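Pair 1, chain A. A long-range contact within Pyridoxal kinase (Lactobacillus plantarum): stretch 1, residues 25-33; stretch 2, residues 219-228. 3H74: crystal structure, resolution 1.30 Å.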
# COMPACT_ATOMS: atom_id res chain seq x y z
N PRO A 25 2.73 -11.87 7.42
CA PRO A 25 2.63 -11.95 8.88
C PRO A 25 1.59 -11.00 9.48
O PRO A 25 0.81 -11.41 10.34
CB PRO A 25 4.05 -11.60 9.35
CG PRO A 25 4.92 -12.01 8.20
CD PRO A 25 4.12 -11.62 7.00
N VAL A 26 1.55 -9.75 9.03
CA VAL A 26 0.64 -8.77 9.59
C VAL A 26 -0.82 -9.18 9.40
O VAL A 26 -1.61 -9.20 10.35
CB VAL A 26 0.94 -7.37 9.01
CG1 VAL A 26 -0.18 -6.38 9.34
CG2 VAL A 26 2.28 -6.86 9.53
N LEU A 27 -1.19 -9.52 8.17
CA LEU A 27 -2.58 -9.82 7.88
C LEU A 27 -3.00 -11.18 8.42
O LEU A 27 -4.14 -11.36 8.84
CB LEU A 27 -2.86 -9.66 6.38
CG LEU A 27 -2.87 -8.18 5.96
CD1 LEU A 27 -2.65 -8.05 4.46
CD2 LEU A 27 -4.14 -7.46 6.40
N THR A 28 -2.08 -12.13 8.46
CA THR A 28 -2.35 -13.40 9.13
C THR A 28 -2.64 -13.15 10.61
O THR A 28 -3.62 -13.67 11.15
CB THR A 28 -1.17 -14.37 8.96
OG1 THR A 28 -1.00 -14.65 7.56
CG2 THR A 28 -1.42 -15.69 9.68
N ALA A 29 -1.83 -12.32 11.27
CA ALA A 29 -2.06 -12.01 12.68
C ALA A 29 -3.41 -11.34 12.89
O ALA A 29 -4.04 -11.51 13.92
CB ALA A 29 -0.93 -11.15 13.22
N MSE A 30 -3.87 -10.59 11.90
CA MSE A 30 -5.17 -9.92 11.94
C MSE A 30 -6.31 -10.84 11.50
O MSE A 30 -7.37 -10.35 11.24
CB MSE A 30 -5.13 -8.63 11.06
CG MSE A 30 -4.06 -7.57 11.57
SE MSE A 30 -3.93 -5.84 10.58
CE MSE A 30 -5.90 -6.00 10.94
N GLN A 31 -6.06 -12.12 11.40
CA GLN A 31 -7.11 -13.13 11.25
C GLN A 31 -7.67 -13.18 9.79
O GLN A 31 -8.76 -13.56 9.56
CB GLN A 31 -8.23 -12.92 12.30
CG GLN A 31 -7.72 -12.57 13.74
CD GLN A 31 -8.91 -12.32 14.69
OE1 GLN A 31 -9.57 -13.14 14.82
NE2 GLN A 31 -9.25 -11.10 15.00
N TYR A 32 -6.85 -12.93 8.82
CA TYR A 32 -7.16 -13.16 7.44
C TYR A 32 -6.58 -14.45 6.90
O TYR A 32 -5.50 -14.79 7.23
CB TYR A 32 -6.65 -11.97 6.56
CG TYR A 32 -7.39 -10.67 6.82
CD1 TYR A 32 -8.55 -10.37 6.14
CD2 TYR A 32 -6.94 -9.79 7.77
CE1 TYR A 32 -9.23 -9.22 6.40
CE2 TYR A 32 -7.62 -8.64 8.03
CZ TYR A 32 -8.77 -8.36 7.33
OH TYR A 32 -9.49 -7.24 7.53
N ASP A 33 -7.34 -15.12 6.06
CA ASP A 33 -6.83 -16.14 5.13
C ASP A 33 -6.24 -15.35 3.98
O ASP A 33 -6.97 -14.81 3.15
CB ASP A 33 -7.99 -17.05 4.66
CG ASP A 33 -7.71 -17.80 3.33
OD1 ASP A 33 -6.61 -18.36 3.16
OD2 ASP A 33 -8.62 -17.86 2.46
N ALA A 219 -0.87 -2.52 4.58
CA ALA A 219 -1.39 -3.77 5.12
C ALA A 219 -2.23 -3.52 6.37
O ALA A 219 -3.30 -4.11 6.53
CB ALA A 219 -0.25 -4.76 5.41
N VAL A 220 -1.74 -2.67 7.26
CA VAL A 220 -2.48 -2.36 8.49
C VAL A 220 -3.81 -1.67 8.19
O VAL A 220 -4.84 -2.03 8.75
CB VAL A 220 -1.62 -1.53 9.47
CG1 VAL A 220 -2.45 -1.00 10.61
CG2 VAL A 220 -0.47 -2.38 10.00
N ILE A 221 -3.78 -0.69 7.29
CA ILE A 221 -5.00 0.01 6.92
C ILE A 221 -6.03 -0.95 6.30
O ILE A 221 -7.20 -0.97 6.71
CB ILE A 221 -4.69 1.20 5.98
CG1 ILE A 221 -3.98 2.31 6.77
CG2 ILE A 221 -5.97 1.73 5.30
CD1 ILE A 221 -3.45 3.45 5.93
N ALA A 222 -5.59 -1.77 5.34
CA ALA A 222 -6.49 -2.73 4.73
C ALA A 222 -7.03 -3.70 5.77
O ALA A 222 -8.23 -4.01 5.76
CB ALA A 222 -5.80 -3.48 3.61
N GLY A 223 -6.16 -4.18 6.66
CA GLY A 223 -6.57 -5.12 7.70
C GLY A 223 -7.61 -4.54 8.64
O GLY A 223 -8.58 -5.21 9.00
N LEU A 224 -7.42 -3.29 9.05
CA LEU A 224 -8.37 -2.65 9.96
C LEU A 224 -9.70 -2.34 9.27
O LEU A 224 -10.77 -2.58 9.84
CB LEU A 224 -7.77 -1.39 10.58
CG LEU A 224 -6.61 -1.62 11.55
CD1 LEU A 224 -5.91 -0.30 11.85
CD2 LEU A 224 -7.08 -2.29 12.84
N LEU A 225 -9.63 -1.84 8.04
CA LEU A 225 -10.86 -1.57 7.30
C LEU A 225 -11.65 -2.85 7.07
O LEU A 225 -12.87 -2.86 7.21
CB LEU A 225 -10.57 -0.88 5.98
CG LEU A 225 -10.00 0.53 6.09
CD1 LEU A 225 -9.64 1.03 4.71
CD2 LEU A 225 -11.00 1.49 6.75
N GLY A 226 -10.95 -3.94 6.76
CA GLY A 226 -11.61 -5.22 6.51
C GLY A 226 -12.27 -5.80 7.74
O GLY A 226 -13.13 -6.67 7.63
N ARG A 227 -11.87 -5.32 8.91
CA ARG A 227 -12.46 -5.78 10.17
C ARG A 227 -13.54 -4.82 10.67
O ARG A 227 -14.06 -4.99 11.77
CB ARG A 227 -11.37 -6.03 11.23
CG ARG A 227 -10.43 -7.21 10.93
CD ARG A 227 -11.02 -8.59 11.23
NE ARG A 227 -10.24 -9.67 10.63
CZ ARG A 227 -10.52 -10.24 9.46
NH1 ARG A 227 -11.58 -9.85 8.75
NH2 ARG A 227 -9.73 -11.20 8.98
N GLY A 228 -13.89 -3.84 9.84
CA GLY A 228 -15.08 -3.02 10.09
C GLY A 228 -14.83 -1.68 10.74
O GLY A 228 -15.78 -0.95 11.04

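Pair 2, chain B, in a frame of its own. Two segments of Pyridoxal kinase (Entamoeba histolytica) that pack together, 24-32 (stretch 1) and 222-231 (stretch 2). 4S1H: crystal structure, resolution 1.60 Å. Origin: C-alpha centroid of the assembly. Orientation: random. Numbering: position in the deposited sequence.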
# COMPACT_ATOMS: atom_id res chain seq x y z
N ILE B 24 3.49 4.20 1.05
CA ILE B 24 4.27 4.52 2.22
C ILE B 24 4.45 6.03 2.34
O ILE B 24 4.28 6.61 3.41
CB ILE B 24 5.65 3.83 2.18
CG1 ILE B 24 5.48 2.32 2.32
CG2 ILE B 24 6.57 4.36 3.29
CD1 ILE B 24 6.69 1.53 1.86
N ILE B 25 4.80 6.67 1.22
CA ILE B 25 5.14 8.09 1.25
C ILE B 25 3.88 8.96 1.43
O ILE B 25 3.82 9.81 2.32
CB ILE B 25 5.98 8.51 0.03
CG1 ILE B 25 7.29 7.72 0.07
CG2 ILE B 25 6.21 10.01 0.05
CD1 ILE B 25 8.03 7.65 -1.25
N LEU B 26 2.89 8.76 0.57
CA LEU B 26 1.64 9.54 0.64
C LEU B 26 0.90 9.28 1.95
O LEU B 26 0.38 10.24 2.56
CB LEU B 26 0.75 9.27 -0.57
CG LEU B 26 1.27 9.82 -1.90
CD1 LEU B 26 0.55 9.23 -3.10
CD2 LEU B 26 1.20 11.34 -1.95
N ASP B 27 0.89 8.05 2.42
CA ASP B 27 0.32 7.78 3.77
C ASP B 27 1.07 8.60 4.87
O ASP B 27 0.44 9.23 5.73
CB ASP B 27 0.32 6.27 4.17
CG ASP B 27 -0.61 5.38 3.27
OD1 ASP B 27 -1.44 5.88 2.47
OD2 ASP B 27 -0.48 4.11 3.36
N SER B 28 2.40 8.63 4.83
CA SER B 28 3.17 9.34 5.84
C SER B 28 2.96 10.87 5.79
O SER B 28 3.05 11.54 6.80
CB SER B 28 4.67 9.00 5.77
OG SER B 28 5.45 10.15 5.49
N PHE B 29 2.62 11.39 4.62
CA PHE B 29 2.28 12.82 4.45
C PHE B 29 0.79 13.07 4.70
O PHE B 29 0.36 14.20 4.62
CB PHE B 29 2.65 13.33 3.03
CG PHE B 29 4.09 13.80 2.87
CD1 PHE B 29 5.10 12.91 2.60
CD2 PHE B 29 4.41 15.17 2.92
CE1 PHE B 29 6.40 13.33 2.44
CE2 PHE B 29 5.72 15.61 2.76
CZ PHE B 29 6.73 14.68 2.52
N GLN B 30 0.01 12.01 4.96
CA GLN B 30 -1.41 12.08 5.20
C GLN B 30 -2.17 12.74 4.04
O GLN B 30 -3.10 13.52 4.24
CB GLN B 30 -1.70 12.74 6.54
CG GLN B 30 -1.10 11.96 7.71
CD GLN B 30 -1.10 12.77 8.95
OE1 GLN B 30 -0.20 13.58 9.14
NE2 GLN B 30 -2.11 12.59 9.79
N ILE B 31 -1.80 12.32 2.85
CA ILE B 31 -2.44 12.75 1.59
C ILE B 31 -3.33 11.58 1.14
O ILE B 31 -2.84 10.50 0.80
CB ILE B 31 -1.39 13.15 0.54
CG1 ILE B 31 -0.54 14.37 1.02
CG2 ILE B 31 -2.10 13.45 -0.77
CD1 ILE B 31 0.70 14.65 0.18
N GLN B 32 -4.64 11.77 1.24
CA GLN B 32 -5.57 10.69 0.92
C GLN B 32 -5.50 10.41 -0.59
O GLN B 32 -5.68 11.33 -1.40
CB GLN B 32 -6.98 11.05 1.33
CG GLN B 32 -7.91 9.87 1.11
CD GLN B 32 -9.28 10.05 1.72
OE1 GLN B 32 -9.39 10.47 2.87
NE2 GLN B 32 -10.32 9.71 0.97
N TYR B 222 7.35 10.31 -5.43
CA TYR B 222 6.29 10.54 -4.41
C TYR B 222 6.66 11.55 -3.34
O TYR B 222 5.80 12.29 -2.88
CB TYR B 222 5.82 9.22 -3.80
CG TYR B 222 5.09 8.40 -4.84
CD1 TYR B 222 3.79 8.75 -5.26
CD2 TYR B 222 5.69 7.31 -5.42
CE1 TYR B 222 3.14 8.01 -6.25
CE2 TYR B 222 5.04 6.58 -6.41
CZ TYR B 222 3.78 6.94 -6.82
OH TYR B 222 3.12 6.23 -7.78
N ILE B 223 7.94 11.68 -3.02
CA ILE B 223 8.35 12.74 -2.07
C ILE B 223 8.18 14.11 -2.75
O ILE B 223 7.61 15.03 -2.17
CB ILE B 223 9.77 12.56 -1.52
CG1 ILE B 223 9.89 11.23 -0.75
CG2 ILE B 223 10.10 13.71 -0.57
CD1 ILE B 223 11.31 10.83 -0.37
N LEU B 224 8.70 14.22 -3.97
CA LEU B 224 8.53 15.46 -4.77
C LEU B 224 7.06 15.88 -4.89
O LEU B 224 6.69 17.00 -4.55
CB LEU B 224 9.12 15.24 -6.16
CG LEU B 224 8.83 16.33 -7.19
CD1 LEU B 224 9.43 17.64 -6.72
CD2 LEU B 224 9.39 15.88 -8.53
N LEU B 225 6.20 14.93 -5.29
CA LEU B 225 4.76 15.21 -5.41
C LEU B 225 4.13 15.63 -4.10
O LEU B 225 3.33 16.56 -4.08
CB LEU B 225 4.02 13.97 -5.91
CG LEU B 225 2.52 14.17 -6.11
CD1 LEU B 225 2.25 15.01 -7.35
CD2 LEU B 225 1.82 12.82 -6.15
N SER B 226 4.48 14.94 -3.00
CA SER B 226 3.92 15.30 -1.69
C SER B 226 4.23 16.77 -1.37
O SER B 226 3.36 17.49 -0.94
CB SER B 226 4.45 14.39 -0.59
OG SER B 226 4.05 13.06 -0.85
N TRP B 227 5.47 17.23 -1.61
CA TRP B 227 5.81 18.62 -1.31
C TRP B 227 5.12 19.61 -2.27
O TRP B 227 4.67 20.65 -1.84
CB TRP B 227 7.31 18.84 -1.33
CG TRP B 227 8.02 18.30 -0.15
CD1 TRP B 227 9.07 17.46 -0.16
CD2 TRP B 227 7.73 18.56 1.25
NE1 TRP B 227 9.47 17.17 1.12
CE2 TRP B 227 8.65 17.83 2.00
CE3 TRP B 227 6.78 19.35 1.92
CZ2 TRP B 227 8.65 17.83 3.41
CZ3 TRP B 227 6.76 19.34 3.32
CH2 TRP B 227 7.69 18.59 4.05
N ILE B 228 4.97 19.23 -3.53
CA ILE B 228 4.15 20.02 -4.45
C ILE B 228 2.72 20.16 -3.94
O ILE B 228 2.15 21.26 -3.92
CB ILE B 228 4.16 19.43 -5.85
CG1 ILE B 228 5.54 19.58 -6.51
CG2 ILE B 228 3.11 20.12 -6.72
CD1 ILE B 228 5.73 18.75 -7.74
N ILE B 229 2.16 19.04 -3.52
CA ILE B 229 0.83 19.06 -2.94
C ILE B 229 0.73 19.98 -1.73
O ILE B 229 -0.28 20.71 -1.57
CB ILE B 229 0.32 17.61 -2.61
CG1 ILE B 229 0.06 16.87 -3.92
CG2 ILE B 229 -0.93 17.64 -1.74
CD1 ILE B 229 -0.17 15.37 -3.79
N LYS B 230 1.73 19.94 -0.86
CA LYS B 230 1.77 20.81 0.33
C LYS B 230 2.03 22.31 0.01
O LYS B 230 2.04 23.13 0.93
CB LYS B 230 2.80 20.29 1.34
CG LYS B 230 2.52 18.89 1.92
CD LYS B 230 1.30 18.84 2.79
CE LYS B 230 1.00 17.40 3.19
NZ LYS B 230 -0.24 17.34 4.00
N GLY B 231 2.23 22.65 -1.26
CA GLY B 231 2.35 24.02 -1.70
C GLY B 231 3.77 24.54 -1.79
O GLY B 231 3.98 25.75 -1.89

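Pair 1 and pair 2 share one backbone arrangement: the C-terminal end of one helix and the turn that follows it pack against the last turns of a second helix running in nearly the same direction. The helix axes approach to 9.6 Å in pair 1 and 9.4 Å in pair 2, with angles of 16° and 26° between their directions. The central backbones superpose with an RMSD of 0.5 Å, yet few of the inward-facing side chains are the same.

At the first inward position, Val A26 and Ile B25 both point toward the second helix. Val A26 CG1 lies 4.1 Å from Val A220 CG2, and Ile B25 CG2 makes the matching contact, 4.0 Å from Ile B223 CG1. The longer isoleucine also places CD1 3.7 Å from Tyr B222 CB, at the position held in pair 1 by the small Ala A219. The next position is leucine in both. Leu A27 CD1 sits 4.2 Å from Ala A219 CB, whereas Leu B26 CD1 meets the ring of Tyr B222, 3.9 Å from its CD1.

The sharpest difference centres on Gly A223 and its match, Ser B226. The selenomethionine Met A30 brings CE within 3.2 Å of Gly A223 C, and a CB on this glycine would clash with Met A30 SE. In pair 2 the matching residue, Phe B29, presents a flat face instead, and Ser B226 CB fits over it, 3.4 Å from the ring centroid. The serine hydroxyl is turned back into its own helix, where OG donates to Tyr B222 O at 2.8 Å. Further along, Met A30 CE touches Leu A224 CD2 at 4.3 Å, while the edge of Phe B29 meets the face of Trp B227, their planes at 88°.

After the turn, Tyr A32 and Ile B31 fill corresponding space by different chemistry. Tyr A32 OH donates to Gly A223 O at 2.7 Å and passes 3.1 Å from Gly A226 CA, so close that a CB there would clash with the hydroxyl. Ile B31 has no polar group to place, and the matching Ile B229 carries a full side chain, its CG2 3.9 Å from Ile B31 CD1.

A basic residue closes each contact. The guanidinium of Arg A227 lies flat on the Tyr A32 ring, centres 3.5 Å apart, while its NE donates to Met A30 O at 3.0 Å. Lys B230 reaches the equivalent carbonyl through a weak hydrogen bond, NZ to Phe B29 O at 3.3 Å, and its CE packs 4.0 Å from Ile B31 CG1.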